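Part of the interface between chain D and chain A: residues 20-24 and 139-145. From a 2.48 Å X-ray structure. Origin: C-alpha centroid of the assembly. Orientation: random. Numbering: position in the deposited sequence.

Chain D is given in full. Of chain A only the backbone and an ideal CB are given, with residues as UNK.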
# COMPACT_ATOMS: atom_id res chain seq x y z
N PHE D 20 10.75 -2.87 18.27
CA PHE D 20 10.29 -4.25 18.43
C PHE D 20 10.39 -4.97 17.08
O PHE D 20 9.44 -4.98 16.30
CB PHE D 20 8.87 -4.28 18.98
CG PHE D 20 8.73 -3.70 20.36
CD1 PHE D 20 8.95 -4.48 21.48
CD2 PHE D 20 8.37 -2.37 20.53
CE1 PHE D 20 8.82 -3.95 22.76
CE2 PHE D 20 8.25 -1.84 21.80
CZ PHE D 20 8.47 -2.63 22.92
N LYS D 21 11.53 -5.60 16.83
CA LYS D 21 11.85 -6.10 15.50
C LYS D 21 11.09 -7.39 15.16
O LYS D 21 10.90 -8.26 16.00
CB LYS D 21 13.35 -6.35 15.37
CG LYS D 21 13.78 -6.86 14.01
CD LYS D 21 15.28 -7.09 13.95
CE LYS D 21 15.64 -8.54 14.19
NZ LYS D 21 16.42 -9.11 13.05
N LEU D 22 10.68 -7.50 13.90
CA LEU D 22 9.89 -8.65 13.47
C LEU D 22 10.68 -9.37 12.39
O LEU D 22 11.60 -10.13 12.70
CB LEU D 22 8.49 -8.19 13.05
CG LEU D 22 7.49 -7.75 14.14
CD1 LEU D 22 6.21 -7.24 13.53
CD2 LEU D 22 7.15 -8.90 15.09
N ILE D 23 10.38 -9.15 11.13
CA ILE D 23 11.11 -9.77 10.03
C ILE D 23 12.13 -8.77 9.52
O ILE D 23 11.81 -7.60 9.32
CB ILE D 23 10.14 -10.22 8.92
CG1 ILE D 23 9.36 -11.47 9.37
CG2 ILE D 23 10.89 -10.47 7.61
CD1 ILE D 23 8.30 -11.95 8.36
N GLU D 24 13.36 -9.22 9.32
CA GLU D 24 14.36 -8.41 8.64
C GLU D 24 14.94 -9.18 7.46
O GLU D 24 15.04 -10.41 7.47
CB GLU D 24 15.47 -7.99 9.59
CG GLU D 24 16.34 -6.92 8.99
CD GLU D 24 17.53 -6.56 9.85
OE1 GLU D 24 17.51 -6.81 11.08
OE2 GLU D 24 18.50 -6.01 9.26
N UNK A 139 4.77 -12.98 21.47
CA UNK A 139 3.88 -13.90 20.78
C UNK A 139 4.13 -13.91 19.28
O UNK A 139 4.11 -14.98 18.64
CB UNK A 139 2.42 -13.53 21.06
N UNK A 140 4.38 -12.74 18.68
CA UNK A 140 4.59 -12.69 17.24
C UNK A 140 5.94 -13.30 16.86
O UNK A 140 6.05 -13.96 15.82
CB UNK A 140 4.50 -11.25 16.74
N UNK A 141 6.98 -13.08 17.68
CA UNK A 141 8.26 -13.71 17.40
C UNK A 141 8.16 -15.23 17.51
O UNK A 141 8.88 -15.95 16.82
CB UNK A 141 9.33 -13.18 18.35
N UNK A 142 7.24 -15.72 18.35
CA UNK A 142 7.04 -17.16 18.45
C UNK A 142 6.35 -17.71 17.21
O UNK A 142 6.71 -18.78 16.71
CB UNK A 142 6.22 -17.50 19.70
N UNK A 143 5.36 -16.99 16.69
CA UNK A 143 4.73 -17.40 15.45
C UNK A 143 5.70 -17.27 14.28
O UNK A 143 5.65 -18.09 13.35
CB UNK A 143 3.47 -16.57 15.19
N UNK A 144 6.57 -16.27 14.30
CA UNK A 144 7.57 -16.15 13.24
C UNK A 144 8.51 -17.35 13.25
O UNK A 144 8.80 -17.93 12.20
CB UNK A 144 8.37 -14.85 13.40
N UNK A 145 8.99 -17.74 14.44
CA UNK A 145 9.92 -18.87 14.53
C UNK A 145 9.34 -20.12 13.91
O UNK A 145 10.07 -20.92 13.31
CB UNK A 145 10.29 -19.14 15.99

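Residues 139-145 of chain A are helical throughout, and their axis passes 9.1 Å from that of the strand 21-24 of chain D, the two running in broadly the same direction at 26°. Chain D offers this helix two kinds of surface: the aliphatic side chains of Leu22(D) and Ile23(D), and the carbonyl oxygens of Lys21(D) and Leu22(D).

Position 139 has nothing of the chain D stretch within 5.5 Å of its ideal CB, so this stretch places little restriction on it beyond a helical backbone. The deposited residue is Lys139(A), extended with all four chi angles t; its contribution here is its backbone oxygen, which accepts a hydrogen bond from the N atom of position 143 at 3.1 Å.

At position 140 the CA-to-CB bond points toward chain D, and the ideal CB already lies 3.9 Å from Leu22(D) CD2. The neighbouring surface is a methyl group, with no charge to answer, so an apolar residue fits best; alanine would keep the CB contact, while leucine, isoleucine or methionine could add apolar surface. The residue is Leu140(A), in the m, t rotamer. Its closest contact is through CB itself, 3.9 Å from Leu22(D) CD2. The contact forms although Leu22(D) directs its CA-to-CB bond away from the helix, because the end of its side chain comes nearer.

Position 141 is the nearest to the strand in backbone register, its CA lying 6.6 Å from the CA of Leu22(D). Its CB points sideways, however, and meets nothing of chain D within 5.5 Å. A short side chain would leave the backbone carbonyls unanswered; a long one carrying a donor, such as lysine, arginine or glutamine, could turn back toward them. Lys141(A) does so, with chi2 in p at 89° bending an otherwise t chain. Its NZ donates a hydrogen bond to Leu22(D) O at 3.1 Å and also lies 3.5 Å from Lys21(D) O. The amino group of Lys21(D) is engaged within its own strand, where NZ forms a salt bridge with Glu24(D) OE1 at 3.2 Å.

Positions 142 and 143 lie beyond reach of the chain D stretch, which leaves polar or charged residues readily accommodated. They are Glu142(A) and Glu143(A), and neither side chain touches it.

Position 144, one helical turn after 140, again points its CB toward chain D, but the ideal CB is 5.4 Å from Ile23(D) CG1. That gap calls for a branched or long apolar side chain; alanine would end short of it. Leu144(A) fills it in the t, p rotamer, placing CD1 3.8 Å from Ile23(D) CG1 and CD2 3.5 Å from Leu22(D) O. Leu144(A) CD2 is also 4.0 Å from Ile23(D) CG1, so both methyls pack against Ile23(D).

Position 145 is out of reach of this stretch, which sets no demand on its side chain; a small or polar residue would do. It is Ala145(A), whose N atom bonds to Lys141(A) O at 3.0 Å, continuing the helix.

Chain A, residues 139-145: KLKEELA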
# COMPACT_ATOMS: atom_id res chain seq x y z
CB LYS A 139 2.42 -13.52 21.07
CG LYS A 139 1.41 -14.11 20.08
CD LYS A 139 0.04 -13.45 20.23
CE LYS A 139 -1.01 -14.09 19.33
NZ LYS A 139 -2.19 -13.18 19.16
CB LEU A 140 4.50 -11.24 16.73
CG LEU A 140 3.11 -10.58 16.76
CD1 LEU A 140 3.21 -9.08 16.45
CD2 LEU A 140 2.15 -11.29 15.82
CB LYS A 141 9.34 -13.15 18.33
CG LYS A 141 10.77 -13.25 17.78
CD LYS A 141 11.16 -12.01 16.95
CE LYS A 141 12.30 -12.31 15.95
NZ LYS A 141 12.92 -11.08 15.36
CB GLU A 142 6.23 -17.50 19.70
CG GLU A 142 6.21 -18.99 20.04
CD GLU A 142 5.48 -19.29 21.35
OE1 GLU A 142 5.37 -18.38 22.20
OE2 GLU A 142 5.01 -20.45 21.52
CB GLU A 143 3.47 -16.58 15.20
CG GLU A 143 2.69 -17.03 13.98
CD GLU A 143 1.97 -18.34 14.20
OE1 GLU A 143 1.76 -18.72 15.37
OE2 GLU A 143 1.59 -18.98 13.19
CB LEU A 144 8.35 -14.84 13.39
CG LEU A 144 9.64 -14.67 12.58
CD1 LEU A 144 9.40 -14.90 11.09
CD2 LEU A 144 10.23 -13.30 12.79
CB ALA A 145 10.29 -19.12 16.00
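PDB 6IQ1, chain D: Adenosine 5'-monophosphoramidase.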